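Local coordinates for McyG protein (PDB 4R0M) that probably activates a phenyl-bearing acid such as phenylalanine as an adenylate, ready for transfer to a carrier domain in microcystin biosynthesis, at residues T35-D40 and Q264-S269; E216-W221 and V231-M236; M249-V252 and L257-L260; L251-P256 and F278-Q283. All coordinates share one frame; numbering follows the deposited sequence.

Followed from the N terminus, the first segment met is on strand 33-37, and contact 1 closes the longest loop by bringing it to the end of helix 258-265, more than 220 residues later. Contact 2 lies nested within that loop, folding helix 227-240 back on strand 217-220; contact 1 meets it at Ser269, whose OG and backbone N bond to Glu216 and Val217. Contact 3 is also nested there and joins helices 249-254 and 258-265 across a short turn. Contact 4 starts from the same helix 249-254 but ends on helix 275-282, beyond the close of contact 1, which it therefore crosses. Trp221, just after strand 217-220, packs on Val252 and Trp259 of contact 3.

Contact 1: residues T35-D40 and Q264-S269; sequences TYIRND and QKHQVS
NE2 of His266 lies 4.1 Å from CD1 of Ile37 and is hydrogen-bonded to OE2 of Glu43, on the neighbouring strand 43-47. That carboxylate oxygen, outside both segments, also forms a salt bridge with NZ of Lys265, so two basic residues at the end of helix 258-265 share one acceptor. Within the contact itself the meeting is apolar and small, 74 Å² in all. The imidazole reaches out from the helix end while Ile37 comes from the opposite direction, and CD1 meets the ring obliquely. A chi1 of -49° sets CG1 of Ile37 beside its backbone N, with CD1 carried outward to the ring. Two residues back along the strand, CG2 of Thr35 sits 4.4 Å from CE1 of His266, a looser touch that is again oblique. Strand 33-37 is held in the large mixed sheet of the adenylation domain by backbone bonds to strand 243-246, and Ile245 of that strand also touches Thr35, Ile37 and the imidazole. The ring thus has methyl groups beside it and a carboxylate at NE2; that acid neighbour may favour a protonated imidazole, although Lys265 already offsets part of the negative charge.

Contact 2: residues E216-W221 and V231-M236; sequences EVTLNW and VFLGIM
Thr218 begins the contact: its CB stands 3.8 Å from CD2 of Leu233, and CG2 follows at 4.1 Å as the two side chains slide past one another in opposite directions. Its chi1 of 65° puts CG2 on the far side of CB from the carbonyl carbon, beside the backbone N, where the methyl can lie against the leucine. The next residue, Leu219, turns its side chain away from the helix and takes part through its backbone: O is 3.7 Å from CD1 of Leu233, while the same oxygen is hydrogen-bonded to OG of Ser271. Strand 217-220 and helix 227-240 are the first two elements of a beta-alpha-beta unit completed by strand 243-246; the axes of strand 217-220 and of helix residues 231-236 come within 8.4 Å, with 131° between their N-to-C directions. Leu233 is the helix residue that fills this interface, its two methyls parted between Thr218 on one branch and Leu219 and Asn220 on the other. Cutting Leu233 back to an alanine would keep the CB beside Asn220 but would probably open a gap where CD2 meets Thr218 and CD1 meets the backbone O of Leu219. Asn220 comes last; its CB lies 3.7 Å from CD1 of Leu233, and OD1 skirts the same methyl at 3.8 Å. Its amide is engaged elsewhere, with ND2 bonded to the backbone O of Met222 and to ND1 of His246. The side chain of Leu233 is about 7 Å from the bound phenylalanyl-adenylate.

Contact 3: residues M249-V252 and L257-L260; sequences MELV and LQWL
A chi1 of -179° turns CG1 of Val252 to the side of CB opposite its backbone N and brings that methyl to CB of Trp259, 3.8 Å away. Leu251 is extended likewise at chi1 (-172°), and its CD2 ends 4.0 Å from CB of Gln258. These pairs join two successive helices, 249-254 and 258-265, which lie on the crossover from strand 243-246 to strand 270-273; in the sheet these parallel strands flank strand 217-220. In both pairs the side chains meet at a slant, and in both the second helix offers its CB, close to its backbone. The backbones are already close beside the connecting turn, with 5.8 Å between CA of Val252 and CA of Gln258. CG of Gln258 leaves CB across the line to CD2 of Leu251, so the amide takes no part in the closest touch. Val252 is buried, and the ring of Trp221, which follows strand 217-220, touches it as well. The two tryptophan rings, Trp221 and Trp259, meet with their planes at about 50°, linking the helix pair to the end of that strand. The indole of Trp259 leads away from helix 249-254 toward the sheet. Val252 CG1 approaches it obliquely from the CB end, and at its polar end NE1 is hydrogen-bonded to OG of Ser271, on strand 270-273.

Contact 4: residues L251-P256 and F278-Q283; sequences LVLRQP and FSLINQ
The two backbones come nearest at Pro256 and Ile281, whose CA atoms are 6.2 Å apart. Segment 251-256 runs off the end of helix 249-254 into the turn before the next helix, whereas 278-283 lies on helix 275-282. The turn presents a proline, its CB directed at the helix; that atom lies 4.1 Å from CD1 of Ile281 and 4.2 Å from the backbone O of Leu280. Ile281 supplies the closest touch: CD1 approaches the backbone O of Pro256 to 3.4 Å. With chi1 at -65° and chi2 at -68°, the CG1 branch bends so that CD1 reaches the turn although the bond to CB does not aim there. Helix 275-282 lies on the crossover between the parallel, adjacent strands 270-273 and 300-303 of the domain's mixed sheet, while helix 249-254 lies on the crossover from strand 243-246 to strand 270-273. Ile281 also packs on Leu260 of helix 258-265 and on Phe316 of helix 310-320. Toward the surface, Leu253 and Leu280 meet branch to branch, CD2 of Leu253 lying 3.9 Å from CD1 of Leu280. Leu253 is largely exposed, so this pair forms the outer margin of the interface, whereas Ile281 is buried. Leu280 also touches Val464, from a loop much later in the chain.

Contact 1: residues T35-D40 and Q264-S269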
loop_
_atom_site.group_PDB
_atom_site.type_symbol
_atom_site.label_atom_id
_atom_site.label_comp_id
_atom_site.label_asym_id
_atom_site.label_seq_id
_atom_site.Cartn_x
_atom_site.Cartn_y
_atom_site.Cartn_z
ATOM N N THR A 35 -13.184 -15.659 -1.553
ATOM C CA THR A 35 -12.775 -16.600 -0.521
ATOM C C THR A 35 -12.052 -15.830 0.582
ATOM O O THR A 35 -10.999 -15.231 0.345
ATOM C CB THR A 35 -11.848 -17.695 -1.090
ATOM O OG1 THR A 35 -12.505 -18.361 -2.174
ATOM C CG2 THR A 35 -11.484 -18.717 -0.014
ATOM N N TYR A 36 -12.638 -15.831 1.777
ATOM C CA TYR A 36 -12.027 -15.196 2.940
ATOM C C TYR A 36 -11.262 -16.225 3.757
ATOM O O TYR A 36 -11.839 -17.219 4.213
ATOM C CB TYR A 36 -13.085 -14.554 3.837
ATOM C CG TYR A 36 -13.976 -13.534 3.169
ATOM C CD1 TYR A 36 -13.563 -12.212 3.011
ATOM C CD2 TYR A 36 -15.252 -13.884 2.723
ATOM C CE1 TYR A 36 -14.388 -11.270 2.414
ATOM C CE2 TYR A 36 -16.085 -12.951 2.123
ATOM C CZ TYR A 36 -15.649 -11.646 1.971
ATOM O OH TYR A 36 -16.477 -10.720 1.377
ATOM N N ILE A 37 -9.965 -15.990 3.935
ATOM C CA ILE A 37 -9.172 -16.784 4.870
ATOM C C ILE A 37 -9.271 -16.124 6.242
ATOM O O ILE A 37 -9.025 -14.928 6.381
ATOM C CB ILE A 37 -7.688 -16.897 4.441
ATOM C CG1 ILE A 37 -7.560 -17.316 2.966
ATOM C CG2 ILE A 37 -6.922 -17.844 5.361
ATOM C CD1 ILE A 37 -8.123 -18.680 2.616
ATOM N N ARG A 38 -9.660 -16.900 7.247
ATOM C CA ARG A 38 -9.738 -16.395 8.614
ATOM C C ARG A 38 -8.389 -16.538 9.318
ATOM O O ARG A 38 -7.476 -17.175 8.786
ATOM C CB ARG A 38 -10.846 -17.115 9.388
ATOM C CG ARG A 38 -12.233 -16.574 9.090
ATOM C CD ARG A 38 -13.340 -17.417 9.704
ATOM N NE ARG A 38 -13.530 -18.680 8.991
ATOM C CZ ARG A 38 -14.715 -19.212 8.699
ATOM N NH1 ARG A 38 -15.837 -18.588 9.034
ATOM N NH2 ARG A 38 -14.779 -20.367 8.051
ATOM N N ASN A 39 -8.269 -15.937 10.502
ATOM C CA ASN A 39 -7.033 -15.999 11.293
ATOM C C ASN A 39 -6.602 -17.419 11.662
ATOM O O ASN A 39 -5.405 -17.710 11.718
ATOM C CB ASN A 39 -7.143 -15.132 12.548
ATOM C CG ASN A 39 -6.897 -13.662 12.266
ATOM O OD1 ASN A 39 -5.765 -13.247 12.002
ATOM N ND2 ASN A 39 -7.957 -12.863 12.332
ATOM N N ASP A 40 -7.577 -18.297 11.899
ATOM C CA ASP A 40 -7.303 -19.705 12.199
ATOM C C ASP A 40 -7.119 -20.555 10.935
ATOM O O ASP A 40 -7.157 -21.787 10.995
ATOM C CB ASP A 40 -8.396 -20.294 13.106
ATOM C CG ASP A 40 -9.790 -20.219 12.493
ATOM O OD1 ASP A 40 -9.941 -19.712 11.359
ATOM O OD2 ASP A 40 -10.746 -20.671 13.157
ATOM N N GLN A 264 0.025 -22.115 -3.686
ATOM C CA GLN A 264 0.027 -23.505 -4.130
ATOM C C GLN A 264 -1.351 -24.155 -3.996
ATOM O O GLN A 264 -1.844 -24.773 -4.943
ATOM C CB GLN A 264 1.061 -24.305 -3.332
ATOM C CG GLN A 264 1.159 -25.774 -3.716
ATOM C CD GLN A 264 2.049 -26.568 -2.778
ATOM O OE1 GLN A 264 3.167 -26.934 -3.136
ATOM N NE2 GLN A 264 1.558 -26.831 -1.568
ATOM N N LYS A 265 -1.954 -24.007 -2.817
ATOM C CA LYS A 265 -3.235 -24.629 -2.485
ATOM C C LYS A 265 -4.383 -24.146 -3.376
ATOM O O LYS A 265 -5.237 -24.937 -3.777
ATOM C CB LYS A 265 -3.574 -24.370 -1.013
ATOM C CG LYS A 265 -4.835 -25.060 -0.517
ATOM C CD LYS A 265 -5.242 -24.550 0.856
ATOM C CE LYS A 265 -6.543 -25.187 1.316
ATOM N NZ LYS A 265 -6.884 -24.813 2.718
ATOM N N HIS A 266 -4.394 -22.851 -3.679
ATOM C CA HIS A 266 -5.492 -22.242 -4.425
ATOM C C HIS A 266 -5.163 -21.969 -5.864
ATOM O O HIS A 266 -5.960 -21.356 -6.581
ATOM C CB HIS A 266 -5.938 -20.958 -3.741
ATOM C CG HIS A 266 -6.675 -21.186 -2.447
ATOM N ND1 HIS A 266 -7.997 -21.420 -2.401
ATOM C CD2 HIS A 266 -6.224 -21.211 -1.130
ATOM C CE1 HIS A 266 -8.378 -21.586 -1.123
ATOM N NE2 HIS A 266 -7.294 -21.457 -0.345
ATOM N N GLN A 267 -3.992 -22.429 -6.301
ATOM C CA GLN A 267 -3.514 -22.209 -7.668
ATOM C C GLN A 267 -3.637 -20.737 -8.069
ATOM O O GLN A 267 -4.274 -20.393 -9.068
ATOM C CB GLN A 267 -4.230 -23.139 -8.662
ATOM C CG GLN A 267 -3.784 -24.595 -8.580
ATOM C CD GLN A 267 -2.333 -24.787 -8.985
ATOM O OE1 GLN A 267 -1.473 -25.053 -8.147
ATOM N NE2 GLN A 267 -2.053 -24.634 -10.275
ATOM N N VAL A 268 -3.016 -19.880 -7.260
ATOM C CA VAL A 268 -3.089 -18.430 -7.419
ATOM C C VAL A 268 -2.225 -17.967 -8.589
ATOM O O VAL A 268 -1.082 -18.403 -8.738
ATOM C CB VAL A 268 -2.684 -17.723 -6.106
ATOM C CG1 VAL A 268 -2.558 -16.216 -6.293
ATOM C CG2 VAL A 268 -3.689 -18.044 -5.008
ATOM N N SER A 269 -2.784 -17.089 -9.416
ATOM C CA SER A 269 -2.106 -16.605 -10.618
ATOM C C SER A 269 -1.644 -15.151 -10.507
ATOM O O SER A 269 -0.726 -14.736 -11.216
ATOM C CB SER A 269 -3.016 -16.768 -11.840
ATOM O OG SER A 269 -4.232 -16.056 -11.670
#

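Contact 2: residues E216-W221 and V231-M236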
loop_
_atom_site.group_PDB
_atom_site.type_symbol
_atom_site.label_atom_id
_atom_site.label_comp_id
_atom_site.label_asym_id
_atom_site.label_seq_id
_atom_site.Cartn_x
_atom_site.Cartn_y
_atom_site.Cartn_z
ATOM N N GLU A 216 -8.571 -16.152 -13.841
ATOM C CA GLU A 216 -7.534 -15.734 -12.893
ATOM C C GLU A 216 -7.938 -16.032 -11.456
ATOM O O GLU A 216 -9.124 -16.091 -11.128
ATOM C CB GLU A 216 -7.210 -14.237 -13.022
ATOM C CG GLU A 216 -6.787 -13.754 -14.405
ATOM C CD GLU A 216 -5.497 -14.371 -14.915
ATOM O OE1 GLU A 216 -4.784 -15.036 -14.134
ATOM O OE2 GLU A 216 -5.196 -14.185 -16.116
ATOM N N VAL A 217 -6.936 -16.235 -10.609
ATOM C CA VAL A 217 -7.146 -16.354 -9.172
ATOM C C VAL A 217 -6.224 -15.353 -8.477
ATOM O O VAL A 217 -5.001 -15.505 -8.492
ATOM C CB VAL A 217 -6.879 -17.788 -8.663
ATOM C CG1 VAL A 217 -7.109 -17.871 -7.161
ATOM C CG2 VAL A 217 -7.759 -18.800 -9.391
ATOM N N THR A 218 -6.822 -14.314 -7.900
ATOM C CA THR A 218 -6.065 -13.284 -7.191
ATOM C C THR A 218 -6.020 -13.581 -5.698
ATOM O O THR A 218 -6.983 -14.105 -5.135
ATOM C CB THR A 218 -6.648 -11.869 -7.407
ATOM O OG1 THR A 218 -7.957 -11.788 -6.832
ATOM C CG2 THR A 218 -6.722 -11.523 -8.891
ATOM N N LEU A 219 -4.893 -13.251 -5.070
ATOM C CA LEU A 219 -4.745 -13.361 -3.620
ATOM C C LEU A 219 -4.150 -12.081 -3.037
ATOM O O LEU A 219 -3.062 -11.649 -3.431
ATOM C CB LEU A 219 -3.898 -14.583 -3.238
ATOM C CG LEU A 219 -3.654 -14.875 -1.749
ATOM C CD1 LEU A 219 -3.533 -16.368 -1.496
ATOM C CD2 LEU A 219 -2.426 -14.148 -1.216
ATOM N N ASN A 220 -4.880 -11.487 -2.097
ATOM C CA ASN A 220 -4.420 -10.315 -1.371
ATOM C C ASN A 220 -4.212 -10.623 0.106
ATOM O O ASN A 220 -5.028 -11.310 0.726
ATOM C CB ASN A 220 -5.419 -9.166 -1.511
ATOM C CG ASN A 220 -5.059 -7.973 -0.644
ATOM O OD1 ASN A 220 -4.047 -7.312 -0.863
ATOM N ND2 ASN A 220 -5.890 -7.698 0.352
ATOM N N TRP A 221 -3.121 -10.110 0.665
ATOM C CA TRP A 221 -2.903 -10.202 2.106
ATOM C C TRP A 221 -2.562 -8.872 2.729
ATOM O O TRP A 221 -2.129 -8.808 3.877
ATOM C CB TRP A 221 -1.888 -11.286 2.451
ATOM C CG TRP A 221 -0.494 -11.042 1.934
ATOM C CD1 TRP A 221 -0.027 -11.201 0.631
ATOM C CD2 TRP A 221 0.679 -10.614 2.710
ATOM N NE1 TRP A 221 1.308 -10.895 0.549
ATOM C CE2 TRP A 221 1.793 -10.537 1.758
ATOM C CE3 TRP A 221 0.907 -10.283 4.045
ATOM C CZ2 TRP A 221 3.069 -10.152 2.151
ATOM C CZ3 TRP A 221 2.197 -9.897 4.428
ATOM C CH2 TRP A 221 3.249 -9.833 3.504
ATOM N N VAL A 231 -8.750 -2.049 -5.137
ATOM C CA VAL A 231 -8.875 -1.926 -6.579
ATOM C C VAL A 231 -8.214 -3.085 -7.324
ATOM O O VAL A 231 -8.914 -3.912 -7.914
ATOM C CB VAL A 231 -8.353 -0.556 -7.074
ATOM C CG1 VAL A 231 -8.708 -0.343 -8.532
ATOM C CG2 VAL A 231 -8.946 0.573 -6.245
ATOM N N PHE A 232 -6.883 -3.157 -7.281
ATOM C CA PHE A 232 -6.124 -4.158 -8.041
ATOM C C PHE A 232 -6.484 -5.603 -7.687
ATOM O O PHE A 232 -6.567 -6.460 -8.570
ATOM C CB PHE A 232 -4.611 -3.917 -7.902
ATOM C CG PHE A 232 -3.752 -4.972 -8.562
ATOM C CD1 PHE A 232 -3.891 -5.269 -9.919
ATOM C CD2 PHE A 232 -2.787 -5.651 -7.828
ATOM C CE1 PHE A 232 -3.097 -6.237 -10.519
ATOM C CE2 PHE A 232 -1.987 -6.617 -8.424
ATOM C CZ PHE A 232 -2.143 -6.909 -9.770
ATOM N N LEU A 233 -6.702 -5.869 -6.403
ATOM C CA LEU A 233 -7.023 -7.223 -5.951
ATOM C C LEU A 233 -8.418 -7.311 -5.331
ATOM O O LEU A 233 -8.707 -8.215 -4.545
ATOM C CB LEU A 233 -5.946 -7.745 -4.994
ATOM C CG LEU A 233 -4.530 -7.843 -5.573
ATOM C CD1 LEU A 233 -3.519 -8.169 -4.485
ATOM C CD2 LEU A 233 -4.446 -8.858 -6.707
ATOM N N GLY A 234 -9.274 -6.366 -5.705
ATOM C CA GLY A 234 -10.663 -6.350 -5.274
ATOM C C GLY A 234 -11.577 -6.118 -6.457
ATOM O O GLY A 234 -12.106 -7.065 -7.042
ATOM N N ILE A 235 -11.739 -4.848 -6.819
ATOM C CA ILE A 235 -12.633 -4.434 -7.901
ATOM C C ILE A 235 -12.240 -5.015 -9.265
ATOM O O ILE A 235 -13.115 -5.346 -10.070
ATOM C CB ILE A 235 -12.746 -2.893 -7.965
ATOM C CG1 ILE A 235 -13.454 -2.363 -6.711
ATOM C CG2 ILE A 235 -13.479 -2.441 -9.225
ATOM C CD1 ILE A 235 -13.151 -0.914 -6.386
HETATM N N MSE A 236 -10.937 -5.151 -9.515
HETATM C CA MSE A 236 -10.451 -5.788 -10.746
HETATM C C MSE A 236 -10.991 -7.188 -10.866
HETATM O O MSE A 236 -11.481 -7.577 -11.929
HETATM C CB MSE A 236 -8.923 -5.799 -10.845
HETATM C CG MSE A 236 -8.513 -6.236 -12.253
HETATM SE SE MSE A 236 -6.563 -6.244 -12.514
HETATM C CE MSE A 236 -6.187 -7.924 -11.560
#

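Contact 3: residues M249-V252 and L257-L260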
loop_
_atom_site.group_PDB
_atom_site.type_symbol
_atom_site.label_atom_id
_atom_site.label_comp_id
_atom_site.label_asym_id
_atom_site.label_seq_id
_atom_site.Cartn_x
_atom_site.Cartn_y
_atom_site.Cartn_z
HETATM N N MSE A 249 -3.302 -9.729 7.065
HETATM C CA MSE A 249 -1.855 -9.505 6.961
HETATM C C MSE A 249 -1.083 -10.206 8.046
HETATM O O MSE A 249 -0.030 -10.788 7.781
HETATM C CB MSE A 249 -1.553 -8.007 6.989
HETATM C CG MSE A 249 -0.093 -7.732 6.634
HETATM SE SE MSE A 249 0.272 -5.800 6.514
HETATM C CE MSE A 249 -0.391 -5.228 8.280
ATOM N N GLU A 250 -1.605 -10.165 9.271
ATOM C CA GLU A 250 -0.924 -10.752 10.425
ATOM C C GLU A 250 -0.671 -12.259 10.285
ATOM O O GLU A 250 0.316 -12.772 10.810
ATOM C CB GLU A 250 -1.661 -10.425 11.735
ATOM C CG GLU A 250 -3.067 -11.007 11.862
ATOM C CD GLU A 250 -4.168 -10.068 11.388
ATOM O OE1 GLU A 250 -5.271 -10.126 11.976
ATOM O OE2 GLU A 250 -3.949 -9.278 10.439
ATOM N N LEU A 251 -1.551 -12.956 9.565
ATOM C CA LEU A 251 -1.391 -14.390 9.324
ATOM C C LEU A 251 -0.120 -14.692 8.525
ATOM O O LEU A 251 0.604 -15.638 8.838
ATOM C CB LEU A 251 -2.627 -14.966 8.622
ATOM C CG LEU A 251 -2.719 -16.489 8.451
ATOM C CD1 LEU A 251 -4.163 -16.953 8.574
ATOM C CD2 LEU A 251 -2.115 -16.961 7.134
ATOM N N VAL A 252 0.138 -13.891 7.495
ATOM C CA VAL A 252 1.349 -14.044 6.688
ATOM C C VAL A 252 2.587 -13.494 7.412
ATOM O O VAL A 252 3.683 -14.017 7.244
ATOM C CB VAL A 252 1.199 -13.403 5.290
ATOM C CG1 VAL A 252 2.462 -13.597 4.458
ATOM C CG2 VAL A 252 0.001 -13.989 4.557
ATOM N N LEU A 257 5.784 -18.107 5.089
ATOM C CA LEU A 257 5.667 -19.210 4.133
ATOM C C LEU A 257 4.223 -19.614 3.826
ATOM O O LEU A 257 3.966 -20.287 2.825
ATOM C CB LEU A 257 6.485 -20.425 4.595
ATOM C CG LEU A 257 8.015 -20.302 4.557
ATOM C CD1 LEU A 257 8.667 -21.628 4.911
ATOM C CD2 LEU A 257 8.514 -19.813 3.204
ATOM N N GLN A 258 3.291 -19.194 4.681
ATOM C CA GLN A 258 1.862 -19.416 4.446
ATOM C C GLN A 258 1.374 -18.759 3.157
ATOM O O GLN A 258 0.412 -19.223 2.545
ATOM C CB GLN A 258 1.028 -18.935 5.636
ATOM C CG GLN A 258 0.860 -19.977 6.728
ATOM C CD GLN A 258 0.190 -21.244 6.227
ATOM O OE1 GLN A 258 0.813 -22.303 6.159
ATOM N NE2 GLN A 258 -1.083 -21.135 5.854
ATOM N N TRP A 259 2.046 -17.682 2.755
ATOM C CA TRP A 259 1.779 -17.019 1.484
ATOM C C TRP A 259 2.050 -17.946 0.332
ATOM O O TRP A 259 1.254 -18.027 -0.602
ATOM C CB TRP A 259 2.617 -15.748 1.364
ATOM C CG TRP A 259 2.301 -14.891 0.158
ATOM C CD1 TRP A 259 1.116 -14.854 -0.577
ATOM C CD2 TRP A 259 3.166 -13.880 -0.469
ATOM N NE1 TRP A 259 1.199 -13.937 -1.593
ATOM C CE2 TRP A 259 2.396 -13.316 -1.585
ATOM C CE3 TRP A 259 4.454 -13.412 -0.235
ATOM C CZ2 TRP A 259 2.914 -12.328 -2.411
ATOM C CZ3 TRP A 259 4.965 -12.416 -1.076
ATOM C CH2 TRP A 259 4.212 -11.890 -2.139
ATOM N N LEU A 260 3.174 -18.657 0.404
ATOM C CA LEU A 260 3.558 -19.643 -0.605
ATOM C C LEU A 260 2.633 -20.859 -0.581
ATOM O O LEU A 260 2.308 -21.425 -1.629
ATOM C CB LEU A 260 5.013 -20.077 -0.395
ATOM C CG LEU A 260 6.153 -19.356 -1.132
ATOM C CD1 LEU A 260 5.973 -17.845 -1.214
ATOM C CD2 LEU A 260 7.487 -19.703 -0.485
#

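Contact 4: residues L251-P256 and F278-Q283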
loop_
_atom_site.group_PDB
_atom_site.type_symbol
_atom_site.label_atom_id
_atom_site.label_comp_id
_atom_site.label_asym_id
_atom_site.label_seq_id
_atom_site.Cartn_x
_atom_site.Cartn_y
_atom_site.Cartn_z
ATOM N N LEU A 251 -1.551 -12.956 9.565
ATOM C CA LEU A 251 -1.391 -14.390 9.324
ATOM C C LEU A 251 -0.120 -14.692 8.525
ATOM O O LEU A 251 0.604 -15.638 8.838
ATOM C CB LEU A 251 -2.627 -14.966 8.622
ATOM C CG LEU A 251 -2.719 -16.489 8.451
ATOM C CD1 LEU A 251 -4.163 -16.953 8.574
ATOM C CD2 LEU A 251 -2.115 -16.961 7.134
ATOM N N VAL A 252 0.138 -13.891 7.495
ATOM C CA VAL A 252 1.349 -14.044 6.688
ATOM C C VAL A 252 2.587 -13.494 7.412
ATOM O O VAL A 252 3.683 -14.017 7.244
ATOM C CB VAL A 252 1.199 -13.403 5.290
ATOM C CG1 VAL A 252 2.462 -13.597 4.458
ATOM C CG2 VAL A 252 0.001 -13.989 4.557
ATOM N N LEU A 253 2.415 -12.449 8.218
ATOM C CA LEU A 253 3.536 -11.895 8.986
ATOM C C LEU A 253 4.021 -12.864 10.065
ATOM O O LEU A 253 5.229 -13.029 10.257
ATOM C CB LEU A 253 3.192 -10.524 9.586
ATOM C CG LEU A 253 3.105 -9.331 8.621
ATOM C CD1 LEU A 253 2.628 -8.083 9.347
ATOM C CD2 LEU A 253 4.430 -9.068 7.916
ATOM N N ARG A 254 3.078 -13.514 10.747
ATOM C CA ARG A 254 3.401 -14.523 11.755
ATOM C C ARG A 254 4.121 -15.731 11.157
ATOM O O ARG A 254 4.954 -16.350 11.821
ATOM C CB ARG A 254 2.143 -14.980 12.496
ATOM C CG ARG A 254 1.645 -14.001 13.552
ATOM C CD ARG A 254 0.537 -14.598 14.412
ATOM N NE ARG A 254 -0.682 -14.870 13.647
ATOM C CZ ARG A 254 -1.089 -16.082 13.270
ATOM N NH1 ARG A 254 -0.382 -17.161 13.587
ATOM N NH2 ARG A 254 -2.212 -16.215 12.575
ATOM N N GLN A 255 3.798 -16.054 9.905
ATOM C CA GLN A 255 4.406 -17.187 9.209
ATOM C C GLN A 255 4.468 -16.925 7.695
ATOM O O GLN A 255 3.574 -17.339 6.954
ATOM C CB GLN A 255 3.630 -18.471 9.519
ATOM C CG GLN A 255 4.470 -19.738 9.474
ATOM C CD GLN A 255 3.783 -20.920 10.141
ATOM O OE1 GLN A 255 2.633 -21.247 9.831
ATOM N NE2 GLN A 255 4.490 -21.571 11.060
ATOM N N PRO A 256 5.531 -16.234 7.233
ATOM C CA PRO A 256 5.672 -15.788 5.839
ATOM C C PRO A 256 5.440 -16.860 4.774
ATOM O O PRO A 256 4.946 -16.549 3.688
ATOM C CB PRO A 256 7.115 -15.282 5.784
ATOM C CG PRO A 256 7.375 -14.800 7.171
ATOM C CD PRO A 256 6.661 -15.774 8.063
ATOM N N PHE A 278 9.102 -9.657 0.178
ATOM C CA PHE A 278 10.010 -10.479 -0.623
ATOM C C PHE A 278 11.247 -10.845 0.196
ATOM O O PHE A 278 11.702 -11.989 0.167
ATOM C CB PHE A 278 10.425 -9.746 -1.905
ATOM C CG PHE A 278 9.373 -9.744 -2.979
ATOM C CD1 PHE A 278 8.197 -9.010 -2.833
ATOM C CD2 PHE A 278 9.566 -10.463 -4.156
ATOM C CE1 PHE A 278 7.233 -9.008 -3.831
ATOM C CE2 PHE A 278 8.605 -10.461 -5.158
ATOM C CZ PHE A 278 7.437 -9.733 -4.994
ATOM N N SER A 279 11.772 -9.865 0.932
ATOM C CA SER A 279 12.911 -10.070 1.823
ATOM C C SER A 279 12.573 -11.007 2.982
ATOM O O SER A 279 13.401 -11.830 3.373
ATOM C CB SER A 279 13.432 -8.730 2.351
ATOM O OG SER A 279 14.575 -8.915 3.166
ATOM N N LEU A 280 11.358 -10.885 3.521
ATOM C CA LEU A 280 10.880 -11.781 4.581
ATOM C C LEU A 280 10.868 -13.242 4.133
ATOM O O LEU A 280 11.112 -14.145 4.936
ATOM C CB LEU A 280 9.481 -11.379 5.058
ATOM C CG LEU A 280 9.279 -10.099 5.874
ATOM C CD1 LEU A 280 7.791 -9.823 6.029
ATOM C CD2 LEU A 280 9.955 -10.182 7.237
ATOM N N ILE A 281 10.572 -13.465 2.853
ATOM C CA ILE A 281 10.637 -14.801 2.258
ATOM C C ILE A 281 12.096 -15.240 2.133
ATOM O O ILE A 281 12.438 -16.374 2.477
ATOM C CB ILE A 281 9.926 -14.856 0.882
ATOM C CG1 ILE A 281 8.415 -14.600 1.030
ATOM C CG2 ILE A 281 10.214 -16.170 0.159
ATOM C CD1 ILE A 281 7.636 -15.680 1.760
ATOM N N ASN A 282 12.948 -14.332 1.654
ATOM C CA ASN A 282 14.391 -14.576 1.567
ATOM C C ASN A 282 15.015 -14.991 2.901
ATOM O O ASN A 282 15.960 -15.776 2.923
ATOM C CB ASN A 282 15.119 -13.355 0.992
ATOM C CG ASN A 282 14.729 -13.062 -0.450
ATOM O OD1 ASN A 282 14.012 -13.836 -1.087
ATOM N ND2 ASN A 282 15.203 -11.936 -0.970
ATOM N N GLN A 283 14.470 -14.473 4.003
ATOM C CA GLN A 283 14.898 -14.855 5.355
ATOM C C GLN A 283 14.629 -16.331 5.651
ATOM O O GLN A 283 15.271 -16.926 6.520
ATOM C CB GLN A 283 14.205 -13.988 6.417
ATOM C CG GLN A 283 14.550 -12.506 6.370
ATOM C CD GLN A 283 15.970 -12.213 6.815
ATOM O OE1 GLN A 283 16.859 -12.013 5.991
ATOM N NE2 GLN A 283 16.191 -12.194 8.127
#